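Side-chain contacts in beta-N-acetylhexosaminidase (Beutenbergia cavernae, PDB 5BU9), which probably hydrolyses terminal non-reducing N-acetyl-D-hexosamine residues of N-acetyl-beta-D-hexosaminides, as a member of glycosyl hydrolase family 3: residues Val17-Ala22 with Gln26-Ala31; Gly82-Val87 with Gly150-Glu155; Tyr158-Val163 with Asp210-Gln215. All blocks are in the same frame, centred on the assembly; numbering follows the deposited sequence.

Contact 1 (Val17-Ala22 with Gln26-Ala31); sequences VGTDAA and QVTLDA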
ATOM      1  N   VAL A  17       8.252  -6.465  -2.144  1.00 26.44           N
ATOM      2  CA  VAL A  17       8.022  -7.906  -2.370  1.00 27.64           C
ATOM      3  C   VAL A  17       7.612  -8.587  -1.078  1.00 35.85           C
ATOM      4  O   VAL A  17       8.157  -8.310  -0.000  1.00 30.99           O
ATOM      5  CB  VAL A  17       9.242  -8.592  -3.000  1.00 36.84           C
ATOM      6  CG1 VAL A  17      10.456  -8.454  -2.112  1.00 39.89           C
ATOM      7  CG2 VAL A  17       8.945 -10.051  -3.214  1.00 27.19           C
ATOM      8  N   GLY A  18       6.607  -9.445  -1.193  1.00 27.62           N
ATOM      9  CA  GLY A  18       6.031 -10.126  -0.051  1.00 26.64           C
ATOM     10  C   GLY A  18       6.922 -11.227   0.473  1.00 38.21           C
ATOM     11  O   GLY A  18       7.773 -11.736  -0.246  1.00 34.97           O
ATOM     12  N   THR A  19       6.766 -11.532   1.759  1.00 31.01           N
ATOM     13  CA  THR A  19       7.240 -12.775   2.369  1.00 28.58           C
ATOM     14  C   THR A  19       6.161 -13.143   3.374  1.00 36.71           C
ATOM     15  O   THR A  19       5.417 -12.282   3.851  1.00 34.31           O
ATOM     16  CB  THR A  19       8.616 -12.634   3.082  1.00 39.52           C
ATOM     17  OG1 THR A  19       8.976 -13.883   3.654  1.00 44.34           O
ATOM     18  CG2 THR A  19       8.567 -11.634   4.206  1.00 30.49           C
ATOM     19  N   ASP A  20       6.057 -14.421   3.690  1.00 34.51           N
ATOM     20  CA  ASP A  20       5.118 -14.844   4.698  1.00 34.46           C
ATOM     21  C   ASP A  20       5.555 -14.223   6.027  1.00 32.42           C
ATOM     22  O   ASP A  20       6.751 -14.130   6.289  1.00 34.87           O
ATOM     23  CB  ASP A  20       5.079 -16.371   4.798  1.00 33.04           C
ATOM     24  CG  ASP A  20       4.086 -16.837   5.848  1.00 44.31           C
ATOM     25  OD1 ASP A  20       2.858 -16.696   5.581  1.00 35.02           O
ATOM     26  OD2 ASP A  20       4.525 -17.295   6.937  1.00 49.76           O
ATOM     27  N   ALA A  21       4.601 -13.802   6.852  1.00 33.08           N
ATOM     28  CA  ALA A  21       4.921 -13.093   8.077  1.00 33.93           C
ATOM     29  C   ALA A  21       5.731 -13.939   9.063  1.00 46.19           C
ATOM     30  O   ALA A  21       6.387 -13.387   9.929  1.00 42.69           O
ATOM     31  CB  ALA A  21       3.665 -12.590   8.739  1.00 36.15           C
ATOM     32  N   ALA A  22       5.737 -15.262   8.918  1.00 39.66           N
ATOM     33  CA  ALA A  22       6.396 -16.075   9.906  1.00 37.42           C
ATOM     34  C   ALA A  22       7.761 -16.535   9.443  1.00 40.60           C
ATOM     35  O   ALA A  22       8.481 -17.201  10.181  1.00 42.62           O
ATOM     36  CB  ALA A  22       5.523 -17.258  10.270  1.00 38.85           C
ATOM     37  N   GLN A  26      13.159 -17.399   1.143  1.00 41.74           N
ATOM     38  CA  GLN A  26      14.315 -17.290   0.262  1.00 35.42           C
ATOM     39  C   GLN A  26      14.012 -16.460  -0.996  1.00 36.85           C
ATOM     40  O   GLN A  26      14.859 -15.673  -1.420  1.00 37.72           O
ATOM     41  CB  GLN A  26      14.836 -18.691  -0.106  1.00 35.32           C
ATOM     42  CG  GLN A  26      16.200 -18.693  -0.838  1.00 47.74           C
ATOM     43  CD  GLN A  26      17.294 -18.003  -0.029  1.00 46.15           C
ATOM     44  OE1 GLN A  26      17.442 -18.255   1.162  1.00 48.88           O
ATOM     45  NE2 GLN A  26      18.049 -17.112  -0.674  1.00 60.90           N
ATOM     46  N   VAL A  27      12.801 -16.577  -1.548  1.00 33.26           N
ATOM     47  CA  VAL A  27      12.402 -15.790  -2.737  1.00 32.77           C
ATOM     48  C   VAL A  27      12.499 -14.278  -2.473  1.00 38.31           C
ATOM     49  O   VAL A  27      12.922 -13.499  -3.347  1.00 36.36           O
ATOM     50  CB  VAL A  27      10.950 -16.170  -3.242  1.00 36.18           C
ATOM     51  CG1 VAL A  27       9.883 -15.931  -2.157  1.00 43.98           C
ATOM     52  CG2 VAL A  27      10.585 -15.398  -4.537  1.00 29.80           C
ATOM     53  N   THR A  28      12.096 -13.865  -1.279  1.00 33.83           N
ATOM     54  CA  THR A  28      12.151 -12.454  -0.877  1.00 31.47           C
ATOM     55  C   THR A  28      13.588 -11.980  -0.651  1.00 37.16           C
ATOM     56  O   THR A  28      13.978 -10.911  -1.087  1.00 38.37           O
ATOM     57  CB  THR A  28      11.352 -12.249   0.392  1.00 42.67           C
ATOM     58  OG1 THR A  28      10.078 -12.858   0.194  1.00 29.43           O
ATOM     59  CG2 THR A  28      11.163 -10.762   0.693  1.00 34.22           C
ATOM     60  N   LEU A  29      14.365 -12.795   0.044  1.00 35.69           N
ATOM     61  CA  LEU A  29      15.768 -12.531   0.254  1.00 32.85           C
ATOM     62  C   LEU A  29      16.512 -12.434  -1.090  1.00 36.06           C
ATOM     63  O   LEU A  29      17.332 -11.564  -1.278  1.00 35.03           O
ATOM     64  CB  LEU A  29      16.381 -13.627   1.141  1.00 33.01           C
ATOM     65  CG  LEU A  29      15.926 -13.676   2.604  1.00 52.59           C
ATOM     66  CD1 LEU A  29      16.591 -14.849   3.321  1.00 35.42           C
ATOM     67  CD2 LEU A  29      16.262 -12.384   3.334  1.00 42.48           C
ATOM     68  N   ASP A  30      16.230 -13.343  -2.015  1.00 34.86           N
ATOM     69  CA  ASP A  30      16.794 -13.234  -3.345  1.00 31.78           C
ATOM     70  C   ASP A  30      16.334 -11.962  -4.057  1.00 42.68           C
ATOM     71  O   ASP A  30      17.104 -11.359  -4.793  1.00 40.35           O
ATOM     72  CB  ASP A  30      16.409 -14.436  -4.219  1.00 34.25           C
ATOM     73  CG  ASP A  30      17.028 -15.774  -3.727  1.00 35.69           C
ATOM     74  OD1 ASP A  30      18.036 -15.757  -2.972  1.00 44.07           O
ATOM     75  OD2 ASP A  30      16.476 -16.835  -4.118  1.00 49.55           O
ATOM     76  N   ALA A  31      15.074 -11.581  -3.883  1.00 38.27           N
ATOM     77  CA  ALA A  31      14.542 -10.385  -4.553  1.00 30.05           C
ATOM     78  C   ALA A  31      15.349  -9.171  -4.112  1.00 47.50           C
ATOM     79  O   ALA A  31      15.719  -8.369  -4.948  1.00 35.25           O
ATOM     80  CB  ALA A  31      13.081 -10.188  -4.258  1.00 27.10           C
TER

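Contact 2 (Gly82-Val87 with Gly150-Glu155); sequences GGNVQV and GYFHRE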
ATOM      1  N   GLY A  82      -6.669  -4.041  11.630  1.00 31.72           N
ATOM      2  CA  GLY A  82      -7.576  -4.470  12.683  1.00 37.03           C
ATOM      3  C   GLY A  82      -8.710  -5.363  12.182  1.00 33.02           C
ATOM      4  O   GLY A  82      -9.015  -5.386  10.976  1.00 39.70           O
ATOM      5  N   GLY A  83      -9.309  -6.123  13.103  1.00 38.45           N
ATOM      6  CA  GLY A  83     -10.472  -6.931  12.790  1.00 41.65           C
ATOM      7  C   GLY A  83     -10.168  -8.068  11.819  1.00 39.46           C
ATOM      8  O   GLY A  83      -9.347  -8.941  12.099  1.00 39.26           O
ATOM      9  N   ASN A  84     -10.835  -8.066  10.675  1.00 34.28           N
ATOM     10  CA  ASN A  84     -10.632  -9.106   9.665  1.00 37.69           C
ATOM     11  C   ASN A  84      -9.301  -8.955   8.924  1.00 43.71           C
ATOM     12  O   ASN A  84      -8.924  -9.839   8.167  1.00 38.88           O
ATOM     13  CB  ASN A  84     -11.801  -9.097   8.670  1.00 36.65           C
ATOM     14  CG  ASN A  84     -13.091  -9.620   9.301  1.00 45.22           C
ATOM     15  OD1 ASN A  84     -13.107 -10.682   9.899  1.00 49.70           O
ATOM     16  ND2 ASN A  84     -14.160  -8.856   9.192  1.00 34.47           N
ATOM     17  N   VAL A  85      -8.591  -7.847   9.128  1.00 33.70           N
ATOM     18  CA  VAL A  85      -7.286  -7.669   8.472  1.00 36.26           C
ATOM     19  C   VAL A  85      -6.226  -7.273   9.508  1.00 33.47           C
ATOM     20  O   VAL A  85      -5.966  -6.089   9.770  1.00 43.36           O
ATOM     21  CB  VAL A  85      -7.344  -6.621   7.319  1.00 31.13           C
ATOM     22  CG1 VAL A  85      -5.957  -6.479   6.649  1.00 26.53           C
ATOM     23  CG2 VAL A  85      -8.396  -7.013   6.246  1.00 28.26           C
ATOM     24  N   GLN A  86      -5.630  -8.280  10.121  1.00 37.08           N
ATOM     25  CA  GLN A  86      -4.570  -8.041  11.088  1.00 31.79           C
ATOM     26  C   GLN A  86      -3.543  -9.143  10.876  1.00 42.83           C
ATOM     27  O   GLN A  86      -3.733 -10.267  11.342  1.00 34.62           O
ATOM     28  CB  GLN A  86      -5.104  -8.030  12.539  1.00 32.74           C
ATOM     29  CG  GLN A  86      -4.016  -7.624  13.575  1.00 33.65           C
ATOM     30  CD  GLN A  86      -4.484  -7.668  15.012  1.00 39.61           C
ATOM     31  OE1 GLN A  86      -5.668  -7.482  15.298  1.00 42.52           O
ATOM     32  NE2 GLN A  86      -3.546  -7.909  15.938  1.00 38.05           N
ATOM     33  N   VAL A  87      -2.484  -8.851  10.126  1.00 41.20           N
ATOM     34  CA  VAL A  87      -1.551  -9.903   9.777  1.00 32.32           C
ATOM     35  C   VAL A  87      -0.800 -10.356  11.035  1.00 35.65           C
ATOM     36  O   VAL A  87      -0.516 -11.533  11.204  1.00 44.83           O
ATOM     37  CB  VAL A  87      -0.563  -9.454   8.698  1.00 30.20           C
ATOM     38  CG1 VAL A  87       0.578 -10.484   8.594  1.00 29.84           C
ATOM     39  CG2 VAL A  87      -1.279  -9.245   7.330  1.00 30.07           C
ATOM     40  N   GLY A 150     -16.902  -3.144   2.864  1.00 37.75           N
ATOM     41  CA  GLY A 150     -18.092  -3.225   3.681  1.00 44.08           C
ATOM     42  C   GLY A 150     -18.308  -4.604   4.284  1.00 34.45           C
ATOM     43  O   GLY A 150     -18.582  -4.725   5.462  1.00 38.62           O
ATOM     44  N   TYR A 151     -18.182  -5.641   3.452  1.00 42.61           N
ATOM     45  CA  TYR A 151     -18.437  -7.024   3.859  1.00 31.76           C
ATOM     46  C   TYR A 151     -17.611  -7.400   5.090  1.00 48.02           C
ATOM     47  O   TYR A 151     -18.070  -8.157   5.933  1.00 38.11           O
ATOM     48  CB  TYR A 151     -18.124  -7.996   2.702  1.00 31.89           C
ATOM     49  CG  TYR A 151     -18.389  -9.438   3.059  1.00 45.60           C
ATOM     50  CD1 TYR A 151     -19.691  -9.962   3.036  1.00 38.09           C
ATOM     51  CD2 TYR A 151     -17.341 -10.285   3.433  1.00 41.24           C
ATOM     52  CE1 TYR A 151     -19.934 -11.288   3.401  1.00 63.03           C
ATOM     53  CE2 TYR A 151     -17.578 -11.604   3.792  1.00 64.15           C
ATOM     54  CZ  TYR A 151     -18.867 -12.104   3.774  1.00 47.63           C
ATOM     55  OH  TYR A 151     -19.078 -13.417   4.122  1.00 62.98           O
ATOM     56  N   PHE A 152     -16.402  -6.843   5.173  1.00 41.06           N
ATOM     57  CA  PHE A 152     -15.420  -7.197   6.184  1.00 34.36           C
ATOM     58  C   PHE A 152     -15.306  -6.167   7.301  1.00 45.94           C
ATOM     59  O   PHE A 152     -14.406  -6.264   8.134  1.00 39.84           O
ATOM     60  CB  PHE A 152     -14.042  -7.368   5.531  1.00 30.49           C
ATOM     61  CG  PHE A 152     -13.902  -8.621   4.702  1.00 34.38           C
ATOM     62  CD1 PHE A 152     -13.905  -9.883   5.312  1.00 32.99           C
ATOM     63  CD2 PHE A 152     -13.742  -8.537   3.315  1.00 28.79           C
ATOM     64  CE1 PHE A 152     -13.755 -11.036   4.555  1.00 43.48           C
ATOM     65  CE2 PHE A 152     -13.598  -9.683   2.539  1.00 33.29           C
ATOM     66  CZ  PHE A 152     -13.601 -10.949   3.163  1.00 39.17           C
ATOM     67  N   HIS A 153     -16.189  -5.169   7.294  1.00 40.37           N
ATOM     68  CA  HIS A 153     -16.189  -4.108   8.321  1.00 36.72           C
ATOM     69  C   HIS A 153     -14.861  -3.341   8.367  1.00 37.29           C
ATOM     70  O   HIS A 153     -14.402  -2.972   9.447  1.00 38.89           O
ATOM     71  CB  HIS A 153     -16.500  -4.684   9.708  1.00 35.33           C
ATOM     72  CG  HIS A 153     -17.663  -5.630   9.716  1.00 47.54           C
ATOM     73  ND1 HIS A 153     -18.894  -5.294   9.193  1.00 62.14           N
ATOM     74  CD2 HIS A 153     -17.773  -6.912  10.138  1.00 36.43           C
ATOM     75  CE1 HIS A 153     -19.713  -6.325   9.302  1.00 45.22           C
ATOM     76  NE2 HIS A 153     -19.058  -7.320   9.874  1.00 63.37           N
ATOM     77  N   ARG A 154     -14.260  -3.097   7.196  1.00 31.98           N
ATOM     78  CA  ARG A 154     -12.966  -2.410   7.122  1.00 38.71           C
ATOM     79  C   ARG A 154     -13.084  -0.908   6.941  1.00 41.53           C
ATOM     80  O   ARG A 154     -12.067  -0.223   6.930  1.00 42.22           O
ATOM     81  CB  ARG A 154     -12.129  -2.973   5.992  1.00 30.86           C
ATOM     82  CG  ARG A 154     -11.815  -4.433   6.172  1.00 29.23           C
ATOM     83  CD  ARG A 154     -11.295  -4.974   4.838  1.00 29.66           C
ATOM     84  NE  ARG A 154      -9.992  -4.422   4.449  1.00 30.64           N
ATOM     85  CZ  ARG A 154      -9.445  -4.578   3.238  1.00 36.67           C
ATOM     86  NH1 ARG A 154     -10.093  -5.242   2.291  1.00 28.28           N
ATOM     87  NH2 ARG A 154      -8.261  -4.054   2.957  1.00 26.39           N
ATOM     88  N   GLU A 155     -14.317  -0.414   6.819  1.00 32.94           N
ATOM     89  CA  GLU A 155     -14.608   1.014   6.687  1.00 33.71           C
ATOM     90  C   GLU A 155     -14.746   1.610   8.091  1.00 35.29           C
ATOM     91  O   GLU A 155     -15.152   0.917   9.016  1.00 42.98           O
ATOM     92  CB  GLU A 155     -15.902   1.272   5.864  1.00 33.91           C
ATOM     93  CG  GLU A 155     -17.270   1.076   6.646  1.00 35.30           C
ATOM     94  CD  GLU A 155     -17.720  -0.386   6.697  1.00 47.41           C
ATOM     95  OE1 GLU A 155     -16.926  -1.269   6.322  1.00 43.41           O
ATOM     96  OE2 GLU A 155     -18.856  -0.666   7.123  1.00 47.07           O
TER
HETATM   97  O   HOH W   1     -12.129  -5.801   9.646  1.00 35.17           O

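Contact 3 (Tyr158-Val163 with Asp210-Gln215); sequences YDAETV and DDASVQ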
ATOM      1  N   TYR A 158     -19.484   6.037   6.954  1.00 45.42           N
ATOM      2  CA  TYR A 158     -20.321   6.081   5.760  1.00 47.00           C
ATOM      3  C   TYR A 158     -20.424   7.484   5.196  1.00 48.76           C
ATOM      4  O   TYR A 158     -21.295   7.775   4.389  1.00 46.52           O
ATOM      5  CB  TYR A 158     -21.710   5.530   6.093  1.00 50.70           C
ATOM      6  CG  TYR A 158     -21.579   4.182   6.730  1.00 48.97           C
ATOM      7  CD1 TYR A 158     -21.299   3.076   5.957  1.00 38.52           C
ATOM      8  CD2 TYR A 158     -21.658   4.020   8.107  1.00 49.38           C
ATOM      9  CE1 TYR A 158     -21.120   1.825   6.514  1.00 46.08           C
ATOM     10  CE2 TYR A 158     -21.479   2.757   8.681  1.00 48.28           C
ATOM     11  CZ  TYR A 158     -21.207   1.670   7.874  1.00 51.13           C
ATOM     12  OH  TYR A 158     -21.035   0.419   8.401  1.00 54.54           O
ATOM     13  N   ASP A 159     -19.529   8.349   5.657  1.00 46.84           N
ATOM     14  CA  ASP A 159     -19.388   9.707   5.141  1.00 54.75           C
ATOM     15  C   ASP A 159     -17.947  10.207   5.306  1.00 39.87           C
ATOM     16  O   ASP A 159     -17.161   9.664   6.108  1.00 40.60           O
ATOM     17  CB  ASP A 159     -20.352  10.659   5.851  1.00 57.14           C
ATOM     18  CG  ASP A 159     -20.199  10.617   7.357  1.00 43.66           C
ATOM     19  OD1 ASP A 159     -19.278  11.287   7.888  1.00 75.25           O
ATOM     20  OD2 ASP A 159     -20.992   9.893   8.000  1.00 60.25           O
ATOM     21  N   ALA A 160     -17.607  11.248   4.553  1.00 49.80           N
ATOM     22  CA  ALA A 160     -16.234  11.727   4.498  1.00 49.60           C
ATOM     23  C   ALA A 160     -15.749  12.248   5.851  1.00 61.54           C
ATOM     24  O   ALA A 160     -14.577  12.104   6.180  1.00 44.88           O
ATOM     25  CB  ALA A 160     -16.100  12.794   3.446  1.00 41.93           C
ATOM     26  N   GLU A 161     -16.637  12.836   6.642  1.00 56.30           N
ATOM     27  CA  GLU A 161     -16.189  13.460   7.881  1.00 55.11           C
ATOM     28  C   GLU A 161     -15.815  12.413   8.948  1.00 50.13           C
ATOM     29  O   GLU A 161     -14.788  12.524   9.608  1.00 51.11           O
ATOM     30  CB  GLU A 161     -17.255  14.407   8.416  1.00 45.19           C
ATOM     31  CG  GLU A 161     -16.816  15.169   9.664  1.00 70.66           C
ATOM     32  CD  GLU A 161     -17.988  15.652  10.528  1.00107.16           C
ATOM     33  OE1 GLU A 161     -19.162  15.468  10.113  1.00 87.84           O
ATOM     34  OE2 GLU A 161     -17.732  16.216  11.627  1.00 93.82           O
ATOM     35  N   THR A 162     -16.656  11.405   9.113  1.00 55.06           N
ATOM     36  CA  THR A 162     -16.401  10.336  10.073  1.00 56.36           C
ATOM     37  C   THR A 162     -15.132   9.585   9.695  1.00 41.78           C
ATOM     38  O   THR A 162     -14.255   9.364  10.524  1.00 58.50           O
ATOM     39  CB  THR A 162     -17.586   9.336  10.138  1.00 43.37           C
ATOM     40  OG1 THR A 162     -18.810  10.057  10.296  1.00 67.21           O
ATOM     41  CG2 THR A 162     -17.421   8.379  11.288  1.00 47.87           C
ATOM     42  N   VAL A 163     -15.057   9.184   8.432  1.00 48.16           N
ATOM     43  CA  VAL A 163     -13.904   8.455   7.930  1.00 41.86           C
ATOM     44  C   VAL A 163     -12.628   9.257   8.105  1.00 40.06           C
ATOM     45  O   VAL A 163     -11.630   8.726   8.590  1.00 39.44           O
ATOM     46  CB  VAL A 163     -14.120   8.049   6.454  1.00 38.80           C
ATOM     47  CG1 VAL A 163     -12.806   7.555   5.801  1.00 35.86           C
ATOM     48  CG2 VAL A 163     -15.201   6.960   6.389  1.00 41.36           C
ATOM     49  N   ASP A 210     -15.806  13.778  -7.221  1.00 41.07           N
ATOM     50  CA  ASP A 210     -16.449  14.535  -6.129  1.00 46.64           C
ATOM     51  C   ASP A 210     -16.983  13.621  -5.022  1.00 36.80           C
ATOM     52  O   ASP A 210     -17.524  14.107  -4.020  1.00 45.98           O
ATOM     53  CB  ASP A 210     -17.627  15.400  -6.653  1.00 41.68           C
ATOM     54  CG  ASP A 210     -17.213  16.396  -7.740  1.00 75.98           C
ATOM     55  OD1 ASP A 210     -16.207  17.124  -7.554  1.00 59.71           O
ATOM     56  OD2 ASP A 210     -17.901  16.442  -8.789  1.00 71.55           O
ATOM     57  N   ASP A 211     -16.841  12.304  -5.204  1.00 45.74           N
ATOM     58  CA  ASP A 211     -17.355  11.352  -4.236  1.00 37.14           C
ATOM     59  C   ASP A 211     -16.813  11.666  -2.851  1.00 35.73           C
ATOM     60  O   ASP A 211     -15.698  12.152  -2.694  1.00 49.37           O
ATOM     61  CB  ASP A 211     -16.982   9.897  -4.599  1.00 39.46           C
ATOM     62  CG  ASP A 211     -17.792   8.846  -3.790  1.00 66.34           C
ATOM     63  OD1 ASP A 211     -18.895   8.439  -4.235  1.00 38.19           O
ATOM     64  OD2 ASP A 211     -17.336   8.417  -2.701  1.00 44.25           O
ATOM     65  N   ALA A 212     -17.605  11.305  -1.860  1.00 36.54           N
ATOM     66  CA  ALA A 212     -17.214  11.370  -0.470  1.00 50.19           C
ATOM     67  C   ALA A 212     -15.880  10.661  -0.214  1.00 41.94           C
ATOM     68  O   ALA A 212     -15.079  11.119   0.608  1.00 45.06           O
ATOM     69  CB  ALA A 212     -18.303  10.773   0.381  1.00 38.07           C
ATOM     70  N   SER A 213     -15.629   9.557  -0.909  0.79 34.04           N
ATOM     71  CA  SER A 213     -14.364   8.844  -0.704  0.79 39.95           C
ATOM     72  C   SER A 213     -13.188   9.705  -1.169  0.79 32.53           C
ATOM     73  O   SER A 213     -12.192   9.828  -0.465  0.79 45.63           O
ATOM     74  CB  SER A 213     -14.354   7.498  -1.421  0.79 41.80           C
ATOM     75  OG  SER A 213     -14.405   7.673  -2.822  0.79 32.93           O
ATOM     76  N   VAL A 214     -13.330  10.350  -2.318  1.00 36.03           N
ATOM     77  CA  VAL A 214     -12.296  11.275  -2.774  1.00 39.16           C
ATOM     78  C   VAL A 214     -12.131  12.437  -1.790  1.00 39.59           C
ATOM     79  O   VAL A 214     -11.018  12.851  -1.516  1.00 40.24           O
ATOM     80  CB  VAL A 214     -12.592  11.786  -4.161  1.00 46.99           C
ATOM     81  CG1 VAL A 214     -11.470  12.709  -4.619  1.00 32.84           C
ATOM     82  CG2 VAL A 214     -12.709  10.605  -5.098  1.00 31.50           C
ATOM     83  N   GLN A 215     -13.228  12.934  -1.229  1.00 40.81           N
ATOM     84  CA  GLN A 215     -13.135  13.946  -0.176  1.00 40.05           C
ATOM     85  C   GLN A 215     -12.411  13.384   1.070  1.00 50.69           C
ATOM     86  O   GLN A 215     -11.637  14.067   1.717  1.00 38.29           O
ATOM     87  CB  GLN A 215     -14.520  14.445   0.203  1.00 39.22           C
ATOM     88  CG  GLN A 215     -15.212  15.305  -0.849  1.00 48.23           C
ATOM     89  CD  GLN A 215     -16.723  15.328  -0.623  1.00 80.73           C
ATOM     90  OE1 GLN A 215     -17.192  15.306   0.522  1.00 75.10           O
ATOM     91  NE2 GLN A 215     -17.491  15.337  -1.714  1.00 57.33           N
TER

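Contact 1 (Val17-Ala22 with Gln26-Ala31)
Thr28 does most of the joining here, because its two branches do different jobs against the strand. The hydroxyl donates to the backbone carbonyl of Gly18, with Thr28 OG1 and Gly18 O only 2.6 Å apart. The oxygen is approached off its C=O direction, at a C=O...donor angle of 134°, and the hydroxyl sits a little out of the carbonyl plane. Thr28 OG1 lies anti to the carbonyl carbon of its own residue (chi1 -49°), while the methyl is turned anti to the backbone N, and this sends the polar branch to Gly18 and leaves the methyl for Val17. Thr28 CG2 meets Val17 CG1 at 3.7 Å, the two side chains sliding past each other in opposite directions. With a chi1 of 60°, Val17 holds CG1 between its backbone N and carbonyl carbon; from there the same methyl also reaches Ala31 CB, one helical turn along, at 3.8 Å. Thr19 crosses Thr28 at about a right angle, bringing Thr19 CB to 3.2 Å from Thr28 OG1. The hydroxyl of Thr19 serves the loop instead, bonding to Thr23 O and Glu25 N. A valine here would remove the hydroxyl and would probably leave the buried carbonyl of Gly18 without this donor. Strand 15-20 and helix 26-35 open a beta-alpha-beta unit that ends in strand 39-43, and here the helix packs on the strand that precedes it. The chemistry amounts to one short hydrogen bond beside carbon contacts: a buried polar pair that fixes the rotation of Thr28 while its methyl packs on Val17.

Contact 2 (Gly82-Val87 with Gly150-Glu155)
Asn84 and Val85 reach Phe152 and Arg154 from the second half of the type II' beta turn Gly82-Val85. Gly82 and Val85 close the turn with a pair of backbone bonds, Gly82 N to Val85 O being 2.9 Å. At Asn84 the side chain crosses that of Phe152 at about a right angle, its CG beside the backbone N and anti to the carbonyl carbon (chi1 -71°). Its amide donates to the Phe152 backbone, ND2 of Asn84 lying 2.8 Å from O of Phe152 in a nearly straight bond (163°). The acceptor is in the plane of the amide, yet the donor stands well above the carbonyl plane. A water accepts from Asn84 N and donates to Phe152 O, giving that oxygen a second bond. ND2 also sits at the edge of the Phe152 ring. At Val85, CG2 rests over one face of the Arg154 guanidinium, 3.5 Å from Arg154 NE. The charge of Arg154 is answered by a salt bridge from NH2 to Glu81, while NH1 bonds to Pro148 O and NH2 to a bound glycerol. The turn links strand 75-82 to its antiparallel partner 85-86; facing it is the loop between strand 128-129 and helix 160-176, with His153 and Glu155 against Leu100 of helix 99-102 and Arg154 against Lys184 and His185 of strand 180-186.

Contact 3 (Tyr158-Val163 with Asp210-Gln215)
Ala160 carries this contact, its methyl set against the first turn of the helix that holds Ala212 and Gln215. Its closest approach is to backbone, with Ala160 CB 3.4 Å from Ala212 O. The same methyl lies 4.0 Å from Gln215 CB and 4.3 Å from Ala212 CB, so three small groups bring the two helix starts together, and the CA atoms of Ala160 and Ala212 are 5.1 Å apart. The packing is tight because neither alanine puts anything larger than a methyl between the backbones.

Toward solvent the contact loosens quickly. Gln215 is exposed: its CG is beside its backbone N (chi1 -70°) and the side chain runs on extended, a course that brings Gln215 OE1 to 4.0 Å from Ala160 CB, while NE2 makes a weak bond to Asp210 O. Polar groups flanking the contact serve the helix starts instead. Asp159 is the N-cap of helix 160-176: its OD1 accepts from both Thr162 OG1 at 2.7 Å and Thr162 N at 2.9 Å, the two arriving on the syn side from the same face of the carboxylate. Asp211 caps the other helix, its OD2 taking Ser213 N at 2.7 Å from the anti side in an almost straight bond (172°), while OD1 forms a salt bridge with Arg191.

The contact thus brings together the starts of two successive helices on the outside of the TIM barrel. Helix 160-176 leads into strand 180-186, and helix 212-222 into strand 227-230, which pairs in parallel with 180-186.

Contacts 1 and 2 both reach the same sheet of the barrel; their centres are 24 Å apart, yet they touch where Ala21 CB packs on Val87 CG1 at 3.7 Å. Contact 3 is 18 Å from contact 2, centre to centre, and its first segment follows almost directly on Gly150-Glu155 in the chain, with a weak bond between Tyr158 OH and Glu155 OE2 over the short gap. Contacts 1 and 3 lie on opposite sides of the chain's centre, their nearest atoms about 26 Å apart. At contact 2 the side chain of Arg154 is about 3 Å from a bound glycerol, probably from the crystallisation liquor, which may mark a pocket.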